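Local coordinates for protein monovalent Na+/H+ antiporter subunit A (Dietzia sp. DQ12-45-1b, PDB 7D3U) that probably takes part in exchanging sodium ions for protons across the cell membrane as the large antiporter-like subunit of the Mrp complex, at residues 275-287 with 526-538. Numbering follows the deposited sequence.
Sequences AVLGAVFAMQRDD and VDRFLDRELAPIT
Helix 275-284 and residues 526-530 of helix 523-530 run at 118° to each other with their axes 10.6 Å apart, and residues 531-538 continue across the side of the first helix that carries Leu277, Val280 and Phe281. The methyl CG2 of Thr538 sits over the face of the Phe281 ring in a CH-pi contact, 3.3 Å from the ring centroid and only 2° off the normal. With chi1 at 61°, Thr538 CG2 is anti to its own carbonyl carbon and is delivered to the middle of the ring, while OG1 is placed toward the CE2 side. Leu534 reaches the same ring obliquely, its CD2 lying 3.5 Å from Phe281 CZ, and the Arg285 guanidinium carbon CZ lies at the ring edge, in plane. The first helix lies in the antiporter-like transmembrane region related to complex I, and the contact forms at its C-terminal end, where a later part of the chain passes over it. Here Val280 and Leu534 meet tip to tip, and Val280 also packs against Leu530, whose CD1 is doubtfully placed because it lies too close to the Gln284 amide in the model. Met283 bends at its last torsion, which turns its CE into the angle between Val526 CG1 and Leu530 CD2, each 3.8 Å away; the Met283 side chain crosses that of Val526 at about a right angle. The extended side chain of Gln284 carries its amide past Leu534, and the same amide's OE1 lies at the edge of the Arg285 guanidinium. At the other end of the contact, Leu277 CD1 touches Ile537 CG2 more loosely, at 4.3 Å. Helix 402-423 backs Val280 through Phe414, and helix 288-308 meets Thr538 through Tyr294 and Arg285 through Glu290.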
loop_
_atom_site.group_PDB
_atom_site.type_symbol
_atom_site.label_atom_id
_atom_site.label_comp_id
_atom_site.label_asym_id
_atom_site.label_seq_id
_atom_site.Cartn_x
_atom_site.Cartn_y
_atom_site.Cartn_z
ATOM N N ALA B 275 -6.681 -42.313 -26.595
ATOM C CA ALA B 275 -7.663 -43.339 -26.921
ATOM C C ALA B 275 -7.212 -44.699 -26.409
ATOM O O ALA B 275 -7.972 -45.408 -25.740
ATOM C CB ALA B 275 -7.904 -43.380 -28.428
ATOM N N VAL B 276 -5.963 -45.068 -26.698
ATOM C CA VAL B 276 -5.447 -46.357 -26.239
ATOM C C VAL B 276 -5.396 -46.400 -24.716
ATOM O O VAL B 276 -5.860 -47.360 -24.088
ATOM C CB VAL B 276 -4.068 -46.641 -26.858
ATOM C CG1 VAL B 276 -3.581 -48.013 -26.439
ATOM C CG2 VAL B 276 -4.142 -46.552 -28.365
ATOM N N LEU B 277 -4.834 -45.362 -24.097
ATOM C CA LEU B 277 -4.687 -45.321 -22.649
ATOM C C LEU B 277 -5.959 -44.888 -21.932
ATOM O O LEU B 277 -5.920 -44.646 -20.724
ATOM C CB LEU B 277 -3.531 -44.396 -22.267
ATOM C CG LEU B 277 -2.177 -44.757 -22.878
ATOM C CD1 LEU B 277 -1.094 -43.818 -22.376
ATOM C CD2 LEU B 277 -1.820 -46.201 -22.577
ATOM N N GLY B 278 -7.070 -44.747 -22.641
ATOM C CA GLY B 278 -8.344 -44.597 -21.981
ATOM C C GLY B 278 -9.117 -45.886 -22.092
ATOM O O GLY B 278 -9.756 -46.318 -21.132
ATOM N N ALA B 279 -9.035 -46.530 -23.258
ATOM C CA ALA B 279 -9.672 -47.830 -23.420
ATOM C C ALA B 279 -9.045 -48.869 -22.499
ATOM O O ALA B 279 -9.757 -49.665 -21.876
ATOM C CB ALA B 279 -9.588 -48.271 -24.878
ATOM N N VAL B 280 -7.716 -48.857 -22.370
ATOM C CA VAL B 280 -7.045 -49.825 -21.506
ATOM C C VAL B 280 -7.437 -49.607 -20.048
ATOM O O VAL B 280 -7.802 -50.551 -19.336
ATOM C CB VAL B 280 -5.521 -49.743 -21.699
ATOM C CG1 VAL B 280 -4.799 -50.404 -20.542
ATOM C CG2 VAL B 280 -5.123 -50.385 -23.015
ATOM N N PHE B 281 -7.373 -48.360 -19.581
ATOM C CA PHE B 281 -7.698 -48.079 -18.189
ATOM C C PHE B 281 -9.186 -48.226 -17.895
ATOM O O PHE B 281 -9.553 -48.433 -16.735
ATOM C CB PHE B 281 -7.213 -46.682 -17.812
ATOM C CG PHE B 281 -5.734 -46.609 -17.574
ATOM C CD1 PHE B 281 -4.863 -46.381 -18.619
ATOM C CD2 PHE B 281 -5.213 -46.786 -16.307
ATOM C CE1 PHE B 281 -3.502 -46.316 -18.408
ATOM C CE2 PHE B 281 -3.850 -46.729 -16.089
ATOM C CZ PHE B 281 -2.995 -46.489 -17.142
ATOM N N ALA B 282 -10.049 -48.122 -18.907
ATOM C CA ALA B 282 -11.447 -48.480 -18.706
ATOM C C ALA B 282 -11.607 -49.989 -18.616
ATOM O O ALA B 282 -12.451 -50.488 -17.865
ATOM C CB ALA B 282 -12.305 -47.914 -19.835
ATOM N N MET B 283 -10.805 -50.728 -19.383
ATOM C CA MET B 283 -10.797 -52.181 -19.273
ATOM C C MET B 283 -10.341 -52.626 -17.889
ATOM O O MET B 283 -10.809 -53.645 -17.370
ATOM C CB MET B 283 -9.893 -52.769 -20.352
ATOM C CG MET B 283 -10.163 -54.212 -20.691
ATOM S SD MET B 283 -8.948 -54.812 -21.873
ATOM C CE MET B 283 -7.447 -54.639 -20.915
ATOM N N GLN B 284 -9.425 -51.875 -17.275
ATOM C CA GLN B 284 -8.884 -52.282 -15.983
ATOM C C GLN B 284 -9.765 -51.864 -14.811
ATOM O O GLN B 284 -9.750 -52.531 -13.770
ATOM C CB GLN B 284 -7.483 -51.705 -15.787
ATOM C CG GLN B 284 -6.411 -52.338 -16.647
ATOM C CD GLN B 284 -5.043 -51.745 -16.378
ATOM O OE1 GLN B 284 -4.851 -51.019 -15.404
ATOM N NE2 GLN B 284 -4.086 -52.048 -17.245
ATOM N N ARG B 285 -10.525 -50.781 -14.947
ATOM C CA ARG B 285 -11.236 -50.225 -13.805
ATOM C C ARG B 285 -12.432 -51.100 -13.433
ATOM O O ARG B 285 -12.854 -51.984 -14.181
ATOM C CB ARG B 285 -11.685 -48.795 -14.103
ATOM C CG ARG B 285 -10.819 -47.734 -13.444
ATOM C CD ARG B 285 -9.347 -48.097 -13.541
ATOM N NE ARG B 285 -8.476 -47.041 -13.037
ATOM C CZ ARG B 285 -7.150 -47.086 -13.090
ATOM N NH1 ARG B 285 -6.541 -48.135 -13.625
ATOM N NH2 ARG B 285 -6.431 -46.081 -12.609
ATOM N N ASP B 286 -12.985 -50.840 -12.248
ATOM C CA ASP B 286 -14.056 -51.663 -11.698
ATOM C C ASP B 286 -15.353 -50.898 -11.498
ATOM O O ASP B 286 -16.419 -51.380 -11.898
ATOM C CB ASP B 286 -13.605 -52.282 -10.368
ATOM C CG ASP B 286 -12.757 -53.518 -10.561
ATOM O OD1 ASP B 286 -12.679 -54.011 -11.706
ATOM O OD2 ASP B 286 -12.169 -53.999 -9.571
ATOM N N ASP B 287 -15.302 -49.721 -10.880
ATOM C CA ASP B 287 -16.515 -48.951 -10.642
ATOM C C ASP B 287 -17.008 -48.325 -11.940
ATOM O O ASP B 287 -16.256 -47.627 -12.628
ATOM C CB ASP B 287 -16.257 -47.875 -9.591
ATOM C CG ASP B 287 -16.078 -48.452 -8.204
ATOM O OD1 ASP B 287 -16.430 -49.633 -8.007
ATOM O OD2 ASP B 287 -15.590 -47.729 -7.312
ATOM N N VAL B 526 -5.204 -61.215 -19.077
ATOM C CA VAL B 526 -4.800 -59.955 -19.692
ATOM C C VAL B 526 -4.753 -58.840 -18.655
ATOM O O VAL B 526 -3.762 -58.101 -18.565
ATOM C CB VAL B 526 -5.739 -59.605 -20.862
ATOM C CG1 VAL B 526 -5.797 -58.100 -21.075
ATOM C CG2 VAL B 526 -5.285 -60.306 -22.130
ATOM N N ASP B 527 -5.807 -58.708 -17.843
ATOM C CA ASP B 527 -5.843 -57.614 -16.877
ATOM C C ASP B 527 -4.831 -57.831 -15.760
ATOM O O ASP B 527 -4.199 -56.874 -15.297
ATOM C CB ASP B 527 -7.259 -57.424 -16.318
ATOM C CG ASP B 527 -7.782 -58.642 -15.575
ATOM O OD1 ASP B 527 -7.112 -59.124 -14.640
ATOM O OD2 ASP B 527 -8.894 -59.098 -15.908
ATOM N N ARG B 528 -4.654 -59.077 -15.309
ATOM C CA ARG B 528 -3.602 -59.340 -14.334
ATOM C C ARG B 528 -2.209 -59.270 -14.947
ATOM O O ARG B 528 -1.221 -59.339 -14.208
ATOM C CB ARG B 528 -3.818 -60.706 -13.677
ATOM C CG ARG B 528 -5.115 -60.816 -12.889
ATOM C CD ARG B 528 -5.187 -62.108 -12.089
ATOM N NE ARG B 528 -5.141 -63.294 -12.939
ATOM C CZ ARG B 528 -4.245 -64.267 -12.815
ATOM N NH1 ARG B 528 -3.316 -64.199 -11.872
ATOM N NH2 ARG B 528 -4.279 -65.310 -13.631
ATOM N N PHE B 529 -2.109 -59.139 -16.269
ATOM C CA PHE B 529 -0.823 -59.035 -16.949
ATOM C C PHE B 529 -0.400 -57.582 -17.158
ATOM O O PHE B 529 0.704 -57.192 -16.765
ATOM C CB PHE B 529 -0.894 -59.789 -18.283
ATOM C CG PHE B 529 0.088 -59.310 -19.313
ATOM C CD1 PHE B 529 1.400 -59.750 -19.295
ATOM C CD2 PHE B 529 -0.310 -58.445 -20.320
ATOM C CE1 PHE B 529 2.301 -59.318 -20.247
ATOM C CE2 PHE B 529 0.586 -58.010 -21.272
ATOM C CZ PHE B 529 1.893 -58.447 -21.237
ATOM N N LEU B 530 -1.258 -56.770 -17.773
ATOM C CA LEU B 530 -0.843 -55.419 -18.135
ATOM C C LEU B 530 -1.060 -54.404 -17.019
ATOM O O LEU B 530 -0.842 -53.209 -17.240
ATOM C CB LEU B 530 -1.563 -54.947 -19.410
ATOM C CG LEU B 530 -3.087 -54.788 -19.510
ATOM C CD1 LEU B 530 -3.515 -53.469 -18.877
ATOM C CD2 LEU B 530 -3.614 -54.892 -20.928
ATOM N N ASP B 531 -1.473 -54.845 -15.830
ATOM C CA ASP B 531 -1.674 -53.916 -14.722
ATOM C C ASP B 531 -0.372 -53.654 -13.974
ATOM O O ASP B 531 -0.071 -52.510 -13.618
ATOM C CB ASP B 531 -2.740 -54.461 -13.769
ATOM C CG ASP B 531 -2.621 -53.889 -12.368
ATOM O OD1 ASP B 531 -2.585 -52.649 -12.231
ATOM O OD2 ASP B 531 -2.562 -54.680 -11.405
ATOM N N ARG B 532 0.412 -54.706 -13.730
ATOM C CA ARG B 532 1.631 -54.555 -12.941
ATOM C C ARG B 532 2.704 -53.791 -13.709
ATOM O O ARG B 532 3.473 -53.027 -13.114
ATOM C CB ARG B 532 2.149 -55.930 -12.516
ATOM C CG ARG B 532 1.085 -56.825 -11.900
ATOM C CD ARG B 532 1.549 -58.272 -11.846
ATOM N NE ARG B 532 1.903 -58.778 -13.169
ATOM C CZ ARG B 532 2.466 -59.961 -13.392
ATOM N NH1 ARG B 532 2.754 -60.336 -14.631
ATOM N NH2 ARG B 532 2.742 -60.769 -12.377
ATOM N N GLU B 533 2.770 -53.979 -15.026
ATOM C CA GLU B 533 3.760 -53.316 -15.862
ATOM C C GLU B 533 3.246 -52.007 -16.453
ATOM O O GLU B 533 3.682 -51.613 -17.540
ATOM C CB GLU B 533 4.218 -54.253 -16.983
ATOM N N LEU B 534 2.278 -51.367 -15.802
ATOM C CA LEU B 534 1.756 -50.139 -16.452
ATOM C C LEU B 534 2.457 -48.914 -15.871
ATOM O O LEU B 534 2.923 -48.112 -16.704
ATOM C CB LEU B 534 0.236 -50.042 -16.313
ATOM C CG LEU B 534 -0.441 -49.330 -17.482
ATOM C CD1 LEU B 534 0.329 -49.557 -18.774
ATOM C CD2 LEU B 534 -1.870 -49.798 -17.646
ATOM N N ALA B 535 2.526 -48.791 -14.535
ATOM C CA ALA B 535 3.099 -47.602 -13.848
ATOM C C ALA B 535 2.105 -46.431 -13.950
ATOM O O ALA B 535 1.254 -46.452 -14.854
ATOM C CB ALA B 535 4.503 -47.272 -14.321
ATOM N N PRO B 536 2.071 -45.462 -13.011
ATOM C CA PRO B 536 0.927 -44.558 -12.912
ATOM C C PRO B 536 0.837 -43.438 -13.957
ATOM O O PRO B 536 0.984 -42.296 -13.560
ATOM C CB PRO B 536 1.078 -43.907 -11.525
ATOM C CG PRO B 536 2.159 -44.710 -10.831
ATOM C CD PRO B 536 3.045 -45.218 -11.948
ATOM N N ILE B 537 0.630 -43.762 -15.243
ATOM C CA ILE B 537 0.397 -42.680 -16.196
ATOM C C ILE B 537 -0.871 -41.919 -15.832
ATOM O O ILE B 537 -0.899 -40.683 -15.851
ATOM C CB ILE B 537 0.333 -43.238 -17.631
ATOM C CG1 ILE B 537 1.652 -43.918 -18.004
ATOM C CG2 ILE B 537 0.003 -42.133 -18.621
ATOM C CD1 ILE B 537 1.610 -45.435 -17.934
ATOM N N THR B 538 -1.932 -42.641 -15.492
ATOM C CA THR B 538 -3.175 -42.027 -15.046
ATOM C C THR B 538 -3.046 -41.640 -13.576
ATOM O O THR B 538 -1.959 -41.657 -12.993
ATOM C CB THR B 538 -4.351 -42.968 -15.275
ATOM O OG1 THR B 538 -4.155 -44.172 -14.524
ATOM C CG2 THR B 538 -4.470 -43.308 -16.747
#